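PDB 4L8N: PDZ domain protein from Parabacteroides distasonis, which is of unknown function but combines PDZ domains with a DUF4136 domain and probably binds magnesium. Local coordinates for the interface of chains A and B. Coordinates in Å, arbitrary orientation; residue numbers count along the deposited sequence, not the author numbering. Chains: chain A/B, PDZ domain protein.

Contacts 1 and 2 are neighbouring patches of one two-fold symmetric interface between identical chains, their C-alpha centres about 10 Å apart. They share A:Leu284 and B:Tyr216: helix 274-285 of chain A and strand 211-217 of chain B run through both. No hydrogen bond crosses contact 1, made mainly of aliphatic and aromatic groups, whereas contact 2 centres on an arginine held by a carboxylate and a histidine. Successive residues of the chain B strand thus serve different chemistry. By symmetry each patch recurs with the chains exchanged. The deposited assembly is a dimer; the structure alone does not show that it persists in solution.

Contact 1: the interface of chains A and B. Residues chain A 283-284, 302, 452, 454; chain B 216, 218.
B:Tyr216 and B:Phe218 bring two aromatic rings from the end of strand 211-217 and the residue just beyond it against an aliphatic surface of chain A. No nitrogen or oxygen of one chain comes within bonding reach of the other here, so the patch, hiding 241 Å² in total, rests on van der Waals contact.

A:Val302, A:Val454 and A:Val452 pack around B:Tyr216. A:Val302 crosses it at about a right angle, with A:Val302 CG1 3.6 Å from ring atom B:Tyr216 CD1 and CG2 near CB. A:Val454 places its CG2 methyl over one face of the tyrosine ring, 3.8 Å above the plane and displaced toward the rim. At the far end A:Val452 meets the tyrosine tip to tip, its CG1 lying 3.5 Å from the phenol oxygen B:Tyr216 OH; this is a contact with a methyl group and gives that oxygen no hydrogen bond.

B:Phe218 fits between strand and helix. B:Phe218 CZ points at A:Val454, 3.8 Å from A:Val454 CB. A:Pro283 CB comes in above the other face of the B:Phe218 ring from the one B:Tyr216 meets, past its rim, 3.8 Å from B:Phe218 CD2. A:Leu284 approaches CE2 through its CD2 methyl.

Behind these contacts, strands 298-309 and 447-456 present the valines, and helix 274-285 supplies the proline and leucine near its end. B:Tyr216 has CG anti to its backbone N (chi1 -170°), which carries the ring toward the valines. Within chain B the two rings support each other edge to face: B:Tyr216 CD2 stands 4.1 Å above the centre of the B:Phe218 ring, while B:Phe218 CD1 lies at the tyrosine's edge, in its plane.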
loop_
_atom_site.group_PDB
_atom_site.type_symbol
_atom_site.label_atom_id
_atom_site.label_comp_id
_atom_site.label_asym_id
_atom_site.label_seq_id
_atom_site.Cartn_x
_atom_site.Cartn_y
_atom_site.Cartn_z
ATOM N N PRO A 283 -9.435 -12.136 -12.616
ATOM C CA PRO A 283 -8.891 -13.517 -12.578
ATOM C C PRO A 283 -7.588 -13.654 -11.764
ATOM O O PRO A 283 -7.373 -14.692 -11.145
ATOM C CB PRO A 283 -8.657 -13.860 -14.059
ATOM C CG PRO A 283 -9.432 -12.860 -14.837
ATOM C CD PRO A 283 -9.473 -11.626 -14.008
ATOM N N LEU A 284 -6.729 -12.631 -11.754
ATOM C CA LEU A 284 -5.487 -12.669 -10.964
ATOM C C LEU A 284 -5.796 -12.520 -9.457
ATOM O O LEU A 284 -5.266 -13.277 -8.643
ATOM C CB LEU A 284 -4.489 -11.582 -11.414
ATOM C CG LEU A 284 -3.973 -11.632 -12.843
ATOM C CD1 LEU A 284 -3.275 -10.332 -13.185
ATOM C CD2 LEU A 284 -3.043 -12.846 -13.083
ATOM N N VAL A 302 4.372 -16.895 -14.991
ATOM C CA VAL A 302 3.771 -17.361 -16.251
ATOM C C VAL A 302 4.818 -18.173 -17.025
ATOM O O VAL A 302 5.865 -17.642 -17.385
ATOM C CB VAL A 302 3.185 -16.240 -17.148
ATOM C CG1 VAL A 302 2.388 -16.840 -18.299
ATOM C CG2 VAL A 302 2.321 -15.283 -16.356
ATOM N N VAL A 452 0.263 -23.159 -21.004
ATOM C CA VAL A 452 0.464 -21.945 -20.207
ATOM C C VAL A 452 0.120 -22.293 -18.759
ATOM O O VAL A 452 -0.974 -22.795 -18.503
ATOM C CB VAL A 452 -0.321 -20.690 -20.659
ATOM C CG1 VAL A 452 0.092 -19.480 -19.835
ATOM C CG2 VAL A 452 -0.129 -20.402 -22.133
ATOM N N VAL A 454 -0.114 -20.371 -15.114
ATOM C CA VAL A 454 -0.143 -19.088 -14.385
ATOM C C VAL A 454 -0.266 -19.497 -12.938
ATOM O O VAL A 454 -1.289 -20.075 -12.541
ATOM C CB VAL A 454 -1.215 -18.089 -14.852
ATOM C CG1 VAL A 454 -1.097 -16.763 -14.089
ATOM C CG2 VAL A 454 -1.108 -17.851 -16.359
ATOM N N TYR B 216 -0.079 -10.488 -16.917
ATOM C CA TYR B 216 -0.640 -11.454 -17.831
ATOM C C TYR B 216 -2.118 -11.121 -18.064
ATOM O O TYR B 216 -2.863 -10.825 -17.124
ATOM C CB TYR B 216 -0.440 -12.876 -17.324
ATOM C CG TYR B 216 -0.790 -13.909 -18.366
ATOM C CD1 TYR B 216 0.098 -14.229 -19.377
ATOM C CD2 TYR B 216 -2.009 -14.585 -18.328
ATOM C CE1 TYR B 216 -0.217 -15.183 -20.341
ATOM C CE2 TYR B 216 -2.345 -15.524 -19.302
ATOM C CZ TYR B 216 -1.436 -15.838 -20.293
ATOM O OH TYR B 216 -1.719 -16.814 -21.223
ATOM N N PHE B 218 -5.403 -12.732 -19.452
ATOM C CA PHE B 218 -6.078 -14.000 -19.789
ATOM C C PHE B 218 -6.960 -13.859 -21.026
ATOM O O PHE B 218 -6.985 -14.786 -21.847
ATOM C CB PHE B 218 -6.882 -14.558 -18.608
ATOM C CG PHE B 218 -6.091 -15.297 -17.538
ATOM C CD1 PHE B 218 -5.748 -16.643 -17.700
ATOM C CD2 PHE B 218 -5.727 -14.663 -16.350
ATOM C CE1 PHE B 218 -5.046 -17.334 -16.691
ATOM C CE2 PHE B 218 -5.022 -15.356 -15.346
ATOM C CZ PHE B 218 -4.692 -16.691 -15.520
#

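Contact 2: the interface of chains A and B. Residues chain A 127-130, 266, 277, 281, 284; chain B 214-216, 228.
B:Arg215 reaches from strand 211-217 into a polar pocket of chain A and meets A:Glu266 tip to tip. The salt bridge is end-on and two-pronged: B:Arg215 NH1 bonds A:Glu266 OE1 and B:Arg215 NH2 bonds A:Glu266 OE2, each at 2.7 Å. The guanidinium and carboxylate planes are 48° apart, so the pair is twisted; NH1 approaches OE1 from above the carboxylate plane, whereas B:Arg215 NH2 meets A:Glu266 OE2 on the syn side but still tilted 30° out of the carboxylate plane.

Further hydrogen bonds fix both partners. B:Arg215 NH1 also donates to A:His281 NE2 at 2.9 Å, in the guanidinium plane but well out of the imidazole plane. A:His281 ND1 donates to A:Tyr277 O, orienting the ring with NE2 as acceptor. A:Tyr277 OH donates to A:Glu266 OE1 at 2.6 Å, giving that oxygen a second donor. Water 1 joins B:Arg215 NE, 2.6 Å away, to A:Val128 O.

Apolar contacts flank the polar cluster. A:Glu266 lays CG over one face of the B:Phe228 ring, 3.7 Å from its centroid, with the carboxylate nearly parallel to the ring. The B:Phe228 CZ tip lies at the edge of A:Tyr277, in its plane. A:Phe127 takes the crowded position between backbone N and carbonyl carbon (chi1 61°), and its ring covers the chain B strand: B:Arg215 CA sits over its centre, and B:Tyr216 N stands 3.5 Å above the plane, toward the rim near CZ.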
loop_
_atom_site.group_PDB
_atom_site.type_symbol
_atom_site.label_atom_id
_atom_site.label_comp_id
_atom_site.label_asym_id
_atom_site.label_seq_id
_atom_site.Cartn_x
_atom_site.Cartn_y
_atom_site.Cartn_z
ATOM N N PHE A 127 5.848 -11.453 -12.425
ATOM C CA PHE A 127 5.292 -10.124 -12.179
ATOM C C PHE A 127 4.638 -10.082 -10.786
ATOM O O PHE A 127 4.283 -11.127 -10.227
ATOM C CB PHE A 127 4.320 -9.700 -13.268
ATOM C CG PHE A 127 3.096 -10.557 -13.451
ATOM C CD1 PHE A 127 3.126 -11.676 -14.281
ATOM C CD2 PHE A 127 1.877 -10.180 -12.894
ATOM C CE1 PHE A 127 1.975 -12.442 -14.487
ATOM C CE2 PHE A 127 0.724 -10.943 -13.110
ATOM C CZ PHE A 127 0.781 -12.069 -13.904
ATOM N N VAL A 128 4.547 -8.875 -10.211
ATOM C CA VAL A 128 4.002 -8.653 -8.881
ATOM C C VAL A 128 2.831 -7.683 -9.014
ATOM O O VAL A 128 2.936 -6.702 -9.764
ATOM C CB VAL A 128 5.074 -8.168 -7.861
ATOM C CG1 VAL A 128 4.520 -8.200 -6.452
ATOM C CG2 VAL A 128 6.337 -9.022 -7.926
ATOM N N CYS A 129 1.703 -7.978 -8.310
ATOM C CA CYS A 129 0.499 -7.132 -8.350
ATOM C C CYS A 129 0.270 -6.410 -7.034
ATOM O O CYS A 129 0.492 -6.974 -5.948
ATOM C CB CYS A 129 -0.724 -7.946 -8.745
ATOM S SG CYS A 129 -0.682 -8.550 -10.445
ATOM N N PRO A 130 -0.209 -5.150 -7.109
ATOM C CA PRO A 130 -0.427 -4.382 -5.873
ATOM C C PRO A 130 -1.802 -4.701 -5.322
ATOM O O PRO A 130 -2.723 -3.880 -5.357
ATOM C CB PRO A 130 -0.259 -2.928 -6.335
ATOM C CG PRO A 130 -0.707 -2.946 -7.757
ATOM C CD PRO A 130 -0.571 -4.350 -8.301
ATOM N N GLU A 266 -3.552 1.046 -7.784
ATOM C CA GLU A 266 -2.655 1.259 -8.912
ATOM C C GLU A 266 -2.267 2.735 -9.104
ATOM O O GLU A 266 -3.135 3.605 -9.048
ATOM C CB GLU A 266 -3.369 0.726 -10.170
ATOM C CG GLU A 266 -2.462 0.047 -11.166
ATOM C CD GLU A 266 -1.877 -1.280 -10.735
ATOM O OE1 GLU A 266 -2.636 -2.273 -10.693
ATOM O OE2 GLU A 266 -0.644 -1.340 -10.515
ATOM N N TYR A 277 -9.623 -2.812 -16.640
ATOM C CA TYR A 277 -8.837 -3.152 -15.459
ATOM C C TYR A 277 -9.409 -4.422 -14.787
ATOM O O TYR A 277 -8.639 -5.348 -14.531
ATOM C CB TYR A 277 -8.765 -1.962 -14.452
ATOM C CG TYR A 277 -7.779 -2.258 -13.341
ATOM C CD1 TYR A 277 -6.427 -1.975 -13.492
ATOM C CD2 TYR A 277 -8.178 -2.936 -12.189
ATOM C CE1 TYR A 277 -5.499 -2.344 -12.522
ATOM C CE2 TYR A 277 -7.255 -3.314 -11.215
ATOM C CZ TYR A 277 -5.912 -3.038 -11.401
ATOM O OH TYR A 277 -4.983 -3.444 -10.480
ATOM N N HIS A 281 -7.591 -8.101 -14.141
ATOM C CA HIS A 281 -7.211 -8.372 -12.749
ATOM C C HIS A 281 -8.180 -9.197 -11.924
ATOM O O HIS A 281 -7.686 -9.909 -11.050
ATOM C CB HIS A 281 -6.876 -7.071 -12.049
ATOM C CG HIS A 281 -5.719 -6.390 -12.712
ATOM N ND1 HIS A 281 -5.907 -5.526 -13.782
ATOM C CD2 HIS A 281 -4.386 -6.519 -12.482
ATOM C CE1 HIS A 281 -4.690 -5.119 -14.136
ATOM N NE2 HIS A 281 -3.744 -5.676 -13.378
ATOM N N LEU A 284 -6.729 -12.631 -11.754
ATOM C CA LEU A 284 -5.487 -12.669 -10.964
ATOM C C LEU A 284 -5.796 -12.520 -9.457
ATOM O O LEU A 284 -5.266 -13.277 -8.643
ATOM C CB LEU A 284 -4.489 -11.582 -11.414
ATOM C CG LEU A 284 -3.973 -11.632 -12.843
ATOM C CD1 LEU A 284 -3.275 -10.332 -13.185
ATOM C CD2 LEU A 284 -3.043 -12.846 -13.083
ATOM N N TYR B 214 4.587 -5.254 -16.458
ATOM C CA TYR B 214 4.131 -6.376 -17.283
ATOM C C TYR B 214 3.185 -7.220 -16.462
ATOM O O TYR B 214 3.426 -7.448 -15.271
ATOM C CB TYR B 214 5.270 -7.220 -17.860
ATOM C CG TYR B 214 6.164 -6.451 -18.805
ATOM C CD1 TYR B 214 5.777 -6.203 -20.120
ATOM C CD2 TYR B 214 7.393 -5.954 -18.383
ATOM C CE1 TYR B 214 6.591 -5.467 -20.988
ATOM C CE2 TYR B 214 8.229 -5.251 -19.252
ATOM C CZ TYR B 214 7.813 -4.984 -20.545
ATOM O OH TYR B 214 8.636 -4.266 -21.386
ATOM N N ARG B 215 2.039 -7.563 -17.045
ATOM C CA ARG B 215 1.046 -8.404 -16.386
ATOM C C ARG B 215 0.504 -9.383 -17.397
ATOM O O ARG B 215 0.592 -9.129 -18.604
ATOM C CB ARG B 215 -0.088 -7.587 -15.745
ATOM C CG ARG B 215 0.414 -6.513 -14.819
ATOM C CD ARG B 215 -0.329 -6.429 -13.533
ATOM N NE ARG B 215 0.386 -5.493 -12.678
ATOM C CZ ARG B 215 -0.186 -4.492 -12.045
ATOM N NH1 ARG B 215 -1.493 -4.316 -12.120
ATOM N NH2 ARG B 215 0.542 -3.659 -11.319
ATOM N N TYR B 216 -0.079 -10.488 -16.917
ATOM C CA TYR B 216 -0.640 -11.454 -17.831
ATOM C C TYR B 216 -2.118 -11.121 -18.064
ATOM O O TYR B 216 -2.863 -10.825 -17.124
ATOM C CB TYR B 216 -0.440 -12.876 -17.324
ATOM C CG TYR B 216 -0.790 -13.909 -18.366
ATOM C CD1 TYR B 216 0.098 -14.229 -19.377
ATOM C CD2 TYR B 216 -2.009 -14.585 -18.328
ATOM C CE1 TYR B 216 -0.217 -15.183 -20.341
ATOM C CE2 TYR B 216 -2.345 -15.524 -19.302
ATOM C CZ TYR B 216 -1.436 -15.838 -20.293
ATOM O OH TYR B 216 -1.719 -16.814 -21.223
ATOM N N PHE B 228 1.020 1.390 -15.791
ATOM C CA PHE B 228 1.020 1.552 -14.333
ATOM C C PHE B 228 2.435 1.756 -13.831
ATOM O O PHE B 228 3.377 1.311 -14.470
ATOM C CB PHE B 228 0.359 0.330 -13.641
ATOM C CG PHE B 228 -0.911 -0.235 -14.255
ATOM C CD1 PHE B 228 -1.870 0.601 -14.822
ATOM C CD2 PHE B 228 -1.201 -1.592 -14.163
ATOM C CE1 PHE B 228 -3.046 0.080 -15.382
ATOM C CE2 PHE B 228 -2.398 -2.112 -14.691
ATOM C CZ PHE B 228 -3.310 -1.272 -15.299
HETATM O O HOH W 1 2.997 -5.776 -12.367
#